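Local atomic coordinates of putative Zn-dependent Alcohol Dehydrogenase (Rhodobacter sphaeroides, PDB entry 3IV6), a protein that binds S-adenosylmethionine in a Rossmann-like alpha/beta domain and, despite its deposited name, is probably an S-adenosylmethionine-dependent methyltransferase. Residues S137-S141 against G142-A146; Y153-D156 against L157-E161; G197-D200 against K201-L205. All coordinates share one frame; numbering follows the deposited sequence.

Contact 1 of 3, residues S137-S141 against G142-A146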
ATOM      1  N   SER A 137      13.079  -7.699   4.995  1.00 29.92           N
ATOM      2  CA  SER A 137      13.331  -9.115   5.020  1.00 29.13           C
ATOM      3  C   SER A 137      13.425  -9.681   3.603  1.00 28.49           C
ATOM      4  O   SER A 137      14.262 -10.537   3.334  1.00 29.40           O
ATOM      5  CB  SER A 137      12.232  -9.799   5.814  1.00 32.32           C
ATOM      6  OG  SER A 137      12.391 -11.194   5.806  1.00 43.67           O
ATOM      7  N   LEU A 138      12.565  -9.199   2.712  1.00 23.82           N
ATOM      8  CA  LEU A 138      12.561  -9.654   1.326  1.00 25.08           C
ATOM      9  C   LEU A 138      13.859  -9.281   0.620  1.00 26.65           C
ATOM     10  O   LEU A 138      14.442 -10.094  -0.099  1.00 24.84           O
ATOM     11  CB  LEU A 138      11.366  -9.067   0.573  1.00 22.42           C
ATOM     12  CG  LEU A 138       9.986  -9.597   0.973  1.00 25.48           C
ATOM     13  CD1 LEU A 138       8.893  -8.908   0.171  1.00 19.18           C
ATOM     14  CD2 LEU A 138       9.918 -11.106   0.794  1.00 26.90           C
ATOM     15  N   VAL A 139      14.307  -8.047   0.829  1.00 24.08           N
ATOM     16  CA  VAL A 139      15.351  -7.460  -0.004  1.00 28.27           C
ATOM     17  C   VAL A 139      16.739  -7.856   0.490  1.00 33.47           C
ATOM     18  O   VAL A 139      17.733  -7.680  -0.215  1.00 36.07           O
ATOM     19  CB  VAL A 139      15.248  -5.924  -0.038  1.00 24.25           C
ATOM     20  CG1 VAL A 139      13.930  -5.495  -0.664  1.00 22.85           C
ATOM     21  CG2 VAL A 139      15.393  -5.351   1.364  1.00 26.34           C
ATOM     22  N   GLY A 140      16.798  -8.392   1.705  1.00 34.27           N
ATOM     23  CA  GLY A 140      18.057  -8.545   2.410  1.00 32.78           C
ATOM     24  C   GLY A 140      18.874  -7.267   2.422  1.00 38.88           C
ATOM     25  O   GLY A 140      18.626  -6.368   3.223  1.00 50.36           O
ATOM     26  N   SER A 141      19.854  -7.191   1.528  1.00 31.36           N
ATOM     27  CA  SER A 141      20.713  -6.016   1.431  1.00 40.97           C
ATOM     28  C   SER A 141      20.330  -5.150   0.236  1.00 40.10           C
ATOM     29  O   SER A 141      21.108  -4.302  -0.202  1.00 40.00           O
ATOM     30  CB  SER A 141      22.182  -6.432   1.331  1.00 45.94           C
ATOM     31  OG  SER A 141      22.393  -7.290   0.223  1.00 45.74           O
ATOM     32  N   GLY A 142      19.129  -5.369  -0.288  1.00 38.66           N
ATOM     33  CA  GLY A 142      18.648  -4.621  -1.434  1.00 34.82           C
ATOM     34  C   GLY A 142      18.019  -3.298  -1.041  1.00 32.24           C
ATOM     35  O   GLY A 142      18.209  -2.817   0.076  1.00 25.72           O
ATOM     36  N   THR A 143      17.268  -2.708  -1.965  1.00 33.63           N
ATOM     37  CA  THR A 143      16.619  -1.423  -1.720  1.00 30.85           C
ATOM     38  C   THR A 143      15.099  -1.571  -1.665  1.00 24.23           C
ATOM     39  O   THR A 143      14.515  -2.340  -2.427  1.00 23.82           O
ATOM     40  CB  THR A 143      17.040  -0.419  -2.814  1.00 33.60           C
ATOM     41  OG1 THR A 143      18.476  -0.396  -2.897  1.00 38.40           O
ATOM     42  CG2 THR A 143      16.484   0.984  -2.532  1.00 28.31           C
ATOM     43  N   VAL A 144      14.466  -0.869  -0.736  1.00 21.69           N
ATOM     44  CA  VAL A 144      13.007  -0.815  -0.680  1.00 21.54           C
ATOM     45  C   VAL A 144      12.619   0.573  -1.117  1.00 21.66           C
ATOM     46  O   VAL A 144      13.177   1.560  -0.630  1.00 22.83           O
ATOM     47  CB  VAL A 144      12.484  -1.055   0.753  1.00 22.33           C
ATOM     48  CG1 VAL A 144      10.892  -0.855   0.895  1.00 14.55           C
ATOM     49  CG2 VAL A 144      12.924  -2.427   1.214  1.00 19.50           C
ATOM     50  N   ARG A 145      11.680   0.649  -2.054  1.00 19.34           N
ATOM     51  CA  ARG A 145      11.102   1.929  -2.442  1.00 19.79           C
ATOM     52  C   ARG A 145       9.619   1.902  -2.142  1.00 21.46           C
ATOM     53  O   ARG A 145       8.840   1.113  -2.703  1.00 19.42           O
ATOM     54  CB  ARG A 145      11.391   2.216  -3.909  1.00 23.06           C
ATOM     55  CG  ARG A 145      12.895   2.325  -4.228  1.00 23.68           C
ATOM     56  CD  ARG A 145      13.119   2.526  -5.686  1.00 23.00           C
ATOM     57  NE  ARG A 145      14.525   2.790  -5.956  1.00 29.46           N
ATOM     58  CZ  ARG A 145      15.070   2.902  -7.172  1.00 30.30           C
ATOM     59  NH1 ARG A 145      16.381   3.157  -7.278  1.00 35.68           N
ATOM     60  NH2 ARG A 145      14.332   2.768  -8.271  1.00 21.04           N
ATOM     61  N   ALA A 146       9.231   2.743  -1.200  1.00 24.03           N
ATOM     62  CA  ALA A 146       7.832   2.756  -0.725  1.00 24.56           C
ATOM     63  C   ALA A 146       7.261   4.177  -0.667  1.00 19.44           C
ATOM     64  O   ALA A 146       7.769   5.017   0.059  1.00 18.87           O
ATOM     65  CB  ALA A 146       7.724   2.079   0.652  1.00 18.59           C
TER
HETATM   66  O   HOH W   1      19.051  -3.459   2.495  1.00 36.09           O
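V139 and G142 close a tight reversal where helix 125-139 ends and strand 143-149 begins, a local contact formed as the chain turns back from helix to sheet. The N-H of G142 bonds to the carbonyl of V139, G142 N to V139 O being 2.7 Å. V139 to G142 form a type II' beta turn with G140 and S141 at its corners. G140 takes the first corner with phi at 50°, a region that a residue without a side chain enters readily. The unit so completed is the beta-alpha-beta crossover of strand 113-117, helix 125-139 and strand 143-149, part of the mixed sheet of a Rossmann-like fold. Beyond the turn the contact becomes apolar. V139 places CG1 anti to its own carbonyl carbon, which carries that methyl to V144 CG2 at 3.7 Å, and the two valines cross at about a right angle. M135 and L136 of the same helix also touch V144. On the polar side a water lies 2.6 Å from G142 O and bridges the carbonyls of G140 and G142, though it cannot give a proton to every acceptor around it. The carbonyl of S141, at the second corner of the turn, accepts a hydrogen bond from R259 NE near the end of the chain.

Contact 2 of 3, residues Y153-D156 against L157-E161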
ATOM      1  N   TYR A 153      -6.677  12.429   3.652  1.00 30.97           N
ATOM      2  CA  TYR A 153      -7.414  12.244   2.405  1.00 32.74           C
ATOM      3  C   TYR A 153      -8.620  13.214   2.317  1.00 41.92           C
ATOM      4  O   TYR A 153      -9.081  13.742   3.329  1.00 44.57           O
ATOM      5  CB  TYR A 153      -7.897  10.808   2.328  1.00 32.02           C
ATOM      6  CG  TYR A 153      -6.827   9.794   1.969  1.00 36.33           C
ATOM      7  CD1 TYR A 153      -6.748   9.283   0.680  1.00 38.97           C
ATOM      8  CD2 TYR A 153      -5.907   9.343   2.906  1.00 32.92           C
ATOM      9  CE1 TYR A 153      -5.795   8.372   0.340  1.00 37.93           C
ATOM     10  CE2 TYR A 153      -4.936   8.426   2.567  1.00 28.61           C
ATOM     11  CZ  TYR A 153      -4.895   7.946   1.283  1.00 37.98           C
ATOM     12  OH  TYR A 153      -3.946   7.027   0.900  1.00 45.75           O
ATOM     13  N   ASP A 154      -9.132  13.471   1.120  1.00 41.60           N
ATOM     14  CA  ASP A 154     -10.296  14.343   1.006  1.00 36.50           C
ATOM     15  C   ASP A 154     -11.427  13.792   1.858  1.00 40.49           C
ATOM     16  O   ASP A 154     -12.063  14.520   2.621  1.00 45.16           O
ATOM     17  CB  ASP A 154     -10.745  14.474  -0.449  1.00 43.26           C
ATOM     18  CG  ASP A 154      -9.745  15.276  -1.315  1.00 54.82           C
ATOM     19  OD1 ASP A 154      -9.837  15.138  -2.562  1.00 55.22           O
ATOM     20  OD2 ASP A 154      -8.886  16.029  -0.766  1.00 47.21           O
ATOM     21  N   ILE A 155     -11.658  12.493   1.754  1.00 36.85           N
ATOM     22  CA  ILE A 155     -12.650  11.857   2.593  1.00 39.73           C
ATOM     23  C   ILE A 155     -12.404  12.068   4.088  1.00 41.52           C
ATOM     24  O   ILE A 155     -13.327  11.977   4.893  1.00 41.15           O
ATOM     25  CB  ILE A 155     -12.775  10.351   2.348  1.00 33.71           C
ATOM     26  CG1 ILE A 155     -13.910   9.815   3.231  1.00 38.15           C
ATOM     27  CG2 ILE A 155     -11.492   9.658   2.710  1.00 32.59           C
ATOM     28  CD1 ILE A 155     -14.318   8.374   2.993  1.00 35.58           C
ATOM     29  N   ASP A 156     -11.170  12.329   4.478  1.00 37.69           N
ATOM     30  CA  ASP A 156     -10.898  12.450   5.899  1.00 40.61           C
ATOM     31  C   ASP A 156     -11.537  13.733   6.363  1.00 44.85           C
ATOM     32  O   ASP A 156     -12.172  13.777   7.419  1.00 47.76           O
ATOM     33  CB  ASP A 156      -9.388  12.469   6.201  1.00 43.56           C
ATOM     34  CG  ASP A 156      -8.714  11.098   6.006  1.00 43.90           C
ATOM     35  OD1 ASP A 156      -9.464  10.096   5.903  1.00 37.52           O
ATOM     36  OD2 ASP A 156      -7.447  11.037   5.953  1.00 37.15           O
ATOM     37  N   LEU A 157     -11.355  14.778   5.561  1.00 44.03           N
ATOM     38  CA  LEU A 157     -11.937  16.085   5.834  1.00 45.27           C
ATOM     39  C   LEU A 157     -13.511  16.026   5.979  1.00 48.18           C
ATOM     40  O   LEU A 157     -14.087  16.611   6.887  1.00 46.96           O
ATOM     41  CB  LEU A 157     -11.454  17.097   4.779  1.00 35.91           C
ATOM     42  CG  LEU A 157      -9.931  17.348   4.631  1.00 43.60           C
ATOM     43  CD1 LEU A 157      -9.573  18.249   3.418  1.00 34.18           C
ATOM     44  CD2 LEU A 157      -9.296  17.920   5.899  1.00 38.05           C
ATOM     45  N   LYS A 158     -14.201  15.296   5.114  1.00 43.31           N
ATOM     46  CA  LYS A 158     -15.612  15.080   5.333  1.00 48.66           C
ATOM     47  C   LYS A 158     -15.841  14.262   6.615  1.00 49.23           C
ATOM     48  O   LYS A 158     -16.791  14.523   7.346  1.00 48.79           O
ATOM     49  CB  LYS A 158     -16.266  14.383   4.140  1.00 52.14           C
ATOM     50  CG  LYS A 158     -16.017  15.072   2.802  1.00 61.16           C
ATOM     51  CD  LYS A 158     -17.180  15.963   2.358  1.00 69.35           C
ATOM     52  CE  LYS A 158     -17.257  17.245   3.187  1.00 72.08           C
ATOM     53  NZ  LYS A 158     -18.331  18.159   2.676  1.00 71.92           N
ATOM     54  N   LEU A 159     -14.979  13.285   6.893  1.00 43.92           N
ATOM     55  CA  LEU A 159     -15.121  12.471   8.101  1.00 44.84           C
ATOM     56  C   LEU A 159     -15.033  13.288   9.400  1.00 52.06           C
ATOM     57  O   LEU A 159     -15.870  13.134  10.300  1.00 52.03           O
ATOM     58  CB  LEU A 159     -14.097  11.342   8.139  1.00 44.74           C
ATOM     59  CG  LEU A 159     -14.374  10.102   7.289  1.00 46.34           C
ATOM     60  CD1 LEU A 159     -13.179   9.175   7.350  1.00 46.13           C
ATOM     61  CD2 LEU A 159     -15.630   9.379   7.730  1.00 46.98           C
ATOM     62  N   ILE A 160     -14.011  14.130   9.510  1.00 49.02           N
ATOM     63  CA  ILE A 160     -13.906  15.046  10.642  1.00 55.65           C
ATOM     64  C   ILE A 160     -15.187  15.913  10.760  1.00 60.66           C
ATOM     65  O   ILE A 160     -15.801  15.983  11.824  1.00 67.83           O
ATOM     66  CB  ILE A 160     -12.638  15.977  10.544  1.00 49.57           C
ATOM     67  CG1 ILE A 160     -11.361  15.200  10.166  1.00 53.06           C
ATOM     68  CG2 ILE A 160     -12.447  16.779  11.797  1.00 40.28           C
ATOM     69  CD1 ILE A 160     -11.043  14.020  11.023  1.00 54.81           C
ATOM     70  N   GLU A 161     -15.583  16.558   9.665  1.00 57.84           N
ATOM     71  CA  GLU A 161     -16.692  17.512   9.668  1.00 62.93           C
ATOM     72  C   GLU A 161     -17.972  16.835  10.126  1.00 65.52           C
ATOM     73  O   GLU A 161     -18.533  17.207  11.158  1.00 65.59           O
ATOM     74  CB  GLU A 161     -16.860  18.148   8.268  1.00 66.62           C
ATOM     75  CG  GLU A 161     -18.139  18.975   7.998  1.00 74.95           C
ATOM     76  CD  GLU A 161     -18.140  19.694   6.615  1.00 95.78           C
ATOM     77  OE1 GLU A 161     -19.246  20.029   6.118  1.00 90.54           O
ATOM     78  OE2 GLU A 161     -17.046  19.925   6.028  1.00 91.40           O
TER
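From Y153 to I160 the backbone runs into the first turns of helix 154-164, and its i to i+4 bonds shorten along the way: L157 N to Y153 O is weak at 3.4 Å, as is K158 N to D154 O, L159 N to I155 O measures 2.9 Å, and I160 N meets D156 O at 2.8 Å in a nearly straight bond. Y153 is the N-cap residue, and D156, three places on, makes the one capping-box bond, from the Y153 amide to its carboxylate, without the reciprocal half. Its CG lies anti to the carbonyl carbon (chi1 -72°), which swings the carboxylate back toward the start of the helix. There D156 OD2 accepts from Y153 N at 2.8 Å, the donor lying about 60° out of the carboxylate plane. The same oxygen forms a salt bridge with R216, so one acidic group joins the helix start to a neighbouring loop. An alanine in place of D156 would probably leave the Y153 amide without its side-chain acceptor and R216 without its charged mate. The tyrosine ring reaches away from the helix, its hydroxyl bonded to R122 and its ring in a cation-pi contact with K149. On the buried face, which A192 of helix 187-192 also covers, I155 sends CG1 out anti to its backbone N, and I155 CG1 packs against L159 CG at 4.1 Å.

Contact 3 of 3, residues G197-D200 against K201-L205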
ATOM      1  N   GLY A 197     -12.920   7.587  -9.029  1.00 37.94           N
ATOM      2  CA  GLY A 197     -13.150   7.194 -10.395  1.00 36.60           C
ATOM      3  C   GLY A 197     -14.625   6.976 -10.655  1.00 39.60           C
ATOM      4  O   GLY A 197     -15.421   7.873 -10.440  1.00 43.46           O
ATOM      5  N   LEU A 198     -14.990   5.803 -11.137  1.00 35.13           N
ATOM      6  CA  LEU A 198     -16.380   5.542 -11.449  1.00 38.31           C
ATOM      7  C   LEU A 198     -16.953   4.344 -10.692  1.00 42.91           C
ATOM      8  O   LEU A 198     -17.997   3.795 -11.093  1.00 48.35           O
ATOM      9  CB  LEU A 198     -16.590   5.295 -12.946  1.00 39.60           C
ATOM     10  CG  LEU A 198     -15.904   6.047 -14.073  1.00 37.19           C
ATOM     11  CD1 LEU A 198     -16.227   5.314 -15.358  1.00 30.88           C
ATOM     12  CD2 LEU A 198     -16.287   7.491 -14.139  1.00 30.86           C
ATOM     13  N   ILE A 199     -16.285   3.932  -9.616  1.00 41.27           N
ATOM     14  CA  ILE A 199     -16.842   2.895  -8.751  1.00 45.19           C
ATOM     15  C   ILE A 199     -18.028   3.477  -7.955  1.00 47.15           C
ATOM     16  O   ILE A 199     -17.952   4.614  -7.425  1.00 37.72           O
ATOM     17  CB  ILE A 199     -15.789   2.277  -7.790  1.00 47.79           C
ATOM     18  CG1 ILE A 199     -14.531   1.821  -8.534  1.00 41.56           C
ATOM     19  CG2 ILE A 199     -16.384   1.080  -7.071  1.00 47.92           C
ATOM     20  CD1 ILE A 199     -13.364   1.579  -7.620  1.00 33.58           C
ATOM     21  N   ASP A 200     -19.114   2.700  -7.881  1.00 49.42           N
ATOM     22  CA  ASP A 200     -20.379   3.169  -7.268  1.00 57.47           C
ATOM     23  C   ASP A 200     -20.396   3.187  -5.730  1.00 56.30           C
ATOM     24  O   ASP A 200     -19.562   2.539  -5.074  1.00 53.21           O
ATOM     25  CB  ASP A 200     -21.552   2.330  -7.767  1.00 62.02           C
ATOM     26  CG  ASP A 200     -21.339   0.842  -7.537  1.00 65.97           C
ATOM     27  OD1 ASP A 200     -21.617   0.061  -8.466  1.00 66.15           O
ATOM     28  OD2 ASP A 200     -20.890   0.453  -6.431  1.00 61.91           O
ATOM     29  N   LYS A 201     -21.360   3.907  -5.156  1.00 54.23           N
ATOM     30  CA  LYS A 201     -21.393   4.084  -3.700  1.00 54.48           C
ATOM     31  C   LYS A 201     -21.487   2.782  -2.916  1.00 52.35           C
ATOM     32  O   LYS A 201     -20.781   2.607  -1.947  1.00 51.99           O
ATOM     33  CB  LYS A 201     -22.468   5.076  -3.258  1.00 54.52           C
ATOM     34  CG  LYS A 201     -21.953   6.505  -3.060  1.00 66.59           C
ATOM     35  CD  LYS A 201     -21.079   6.956  -4.244  1.00 74.30           C
ATOM     36  CE  LYS A 201     -20.077   8.085  -3.874  1.00 69.62           C
ATOM     37  NZ  LYS A 201     -19.079   8.291  -4.966  1.00 56.75           N
ATOM     38  N   PRO A 202     -22.356   1.856  -3.333  1.00 60.09           N
ATOM     39  CA  PRO A 202     -22.414   0.594  -2.570  1.00 59.67           C
ATOM     40  C   PRO A 202     -21.059  -0.094  -2.457  1.00 52.11           C
ATOM     41  O   PRO A 202     -20.717  -0.672  -1.399  1.00 48.49           O
ATOM     42  CB  PRO A 202     -23.383  -0.263  -3.390  1.00 52.35           C
ATOM     43  CG  PRO A 202     -24.268   0.732  -4.032  1.00 59.21           C
ATOM     44  CD  PRO A 202     -23.424   1.938  -4.344  1.00 58.16           C
ATOM     45  N   THR A 203     -20.303  -0.043  -3.555  1.00 50.05           N
ATOM     46  CA  THR A 203     -19.040  -0.744  -3.585  1.00 47.50           C
ATOM     47  C   THR A 203     -18.021   0.012  -2.732  1.00 42.93           C
ATOM     48  O   THR A 203     -17.231  -0.608  -2.016  1.00 43.67           O
ATOM     49  CB  THR A 203     -18.561  -1.071  -5.016  1.00 44.84           C
ATOM     50  OG1 THR A 203     -19.567  -1.828  -5.689  1.00 43.21           O
ATOM     51  CG2 THR A 203     -17.327  -1.950  -4.974  1.00 42.46           C
ATOM     52  N   LEU A 204     -18.091   1.333  -2.722  1.00 40.35           N
ATOM     53  CA  LEU A 204     -17.140   2.091  -1.925  1.00 45.89           C
ATOM     54  C   LEU A 204     -17.336   1.818  -0.445  1.00 45.20           C
ATOM     55  O   LEU A 204     -16.412   1.339   0.242  1.00 40.80           O
ATOM     56  CB  LEU A 204     -17.223   3.583  -2.243  1.00 47.26           C
ATOM     57  CG  LEU A 204     -16.633   3.865  -3.626  1.00 49.23           C
ATOM     58  CD1 LEU A 204     -16.677   5.346  -4.013  1.00 46.98           C
ATOM     59  CD2 LEU A 204     -15.199   3.317  -3.673  1.00 45.64           C
ATOM     60  N   LEU A 205     -18.549   2.117   0.017  1.00 48.18           N
ATOM     61  CA  LEU A 205     -18.964   1.947   1.396  1.00 42.90           C
ATOM     62  C   LEU A 205     -18.477   0.629   1.905  1.00 40.27           C
ATOM     63  O   LEU A 205     -17.870   0.563   2.971  1.00 40.03           O
ATOM     64  CB  LEU A 205     -20.482   1.970   1.499  1.00 53.48           C
ATOM     65  CG  LEU A 205     -21.065   1.998   2.919  1.00 59.41           C
ATOM     66  CD1 LEU A 205     -20.863   3.379   3.478  1.00 57.71           C
ATOM     67  CD2 LEU A 205     -22.536   1.614   2.957  1.00 51.99           C
TER
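D200 and T203 show how a side chain can finish the open end of a helix: D200 is the N-cap of helix 201-210, and its carboxylate turns inward over the first turn. With chi1 at 55°, CG of D200 sits between its own backbone N and carbonyl carbon, and OD2 is thereby folded back over the helix start. OD2 then takes two bonds from a single residue. T203 N approaches nearly along the C-O axis of the carboxylate at 3.0 Å from D200 OD2, while T203 OG1 donates to D200 OD2 at 2.7 Å from the syn side, only 17° out of the carboxylate plane. Two donors on one oxygen limit the rotation of the carboxylate, and the first-turn amide is supplied with an acceptor. The negative charge at this position is also likely to interact well with the helix dipole. Threonine's own torsion divides its branches: OG1 lies beside the backbone N, facing D200, whereas CG2 extends anti to that N and lies against I199 CG2. I199 CG2 also comes within 3.7 Å of T203 CB, the two side chains crossing at about a right angle. I199 precedes the cap and L204 follows it by four places, the positions of a hydrophobic staple; I199 CG2 lies 4.2 Å from L204 CD2, and I24 and L193 from nearby loops extend the apolar packing. P202 comes alongside the carboxylate, its ring atom CD 3.6 Å from D200 OD2.

All three contacts lie at helix ends, one at the C-terminal end of a helix and two at N-terminal ends. Contact 1 is remote from the others: its centre is about 33 Å from that of contact 2 and about 34 Å from that of contact 3, on the opposite side of the chain's centre. Contacts 2 and 3 lie nearer each other, centres about 17 Å and nearest atoms about 8 Å apart, without touching, and L193 touches side chains of both. None of the three contributes a residue to the S-adenosylmethionine pocket. Between side chain and bound ligand, Y153 comes to about 7 Å, I199 to about 10 Å and V144 to about 13 Å.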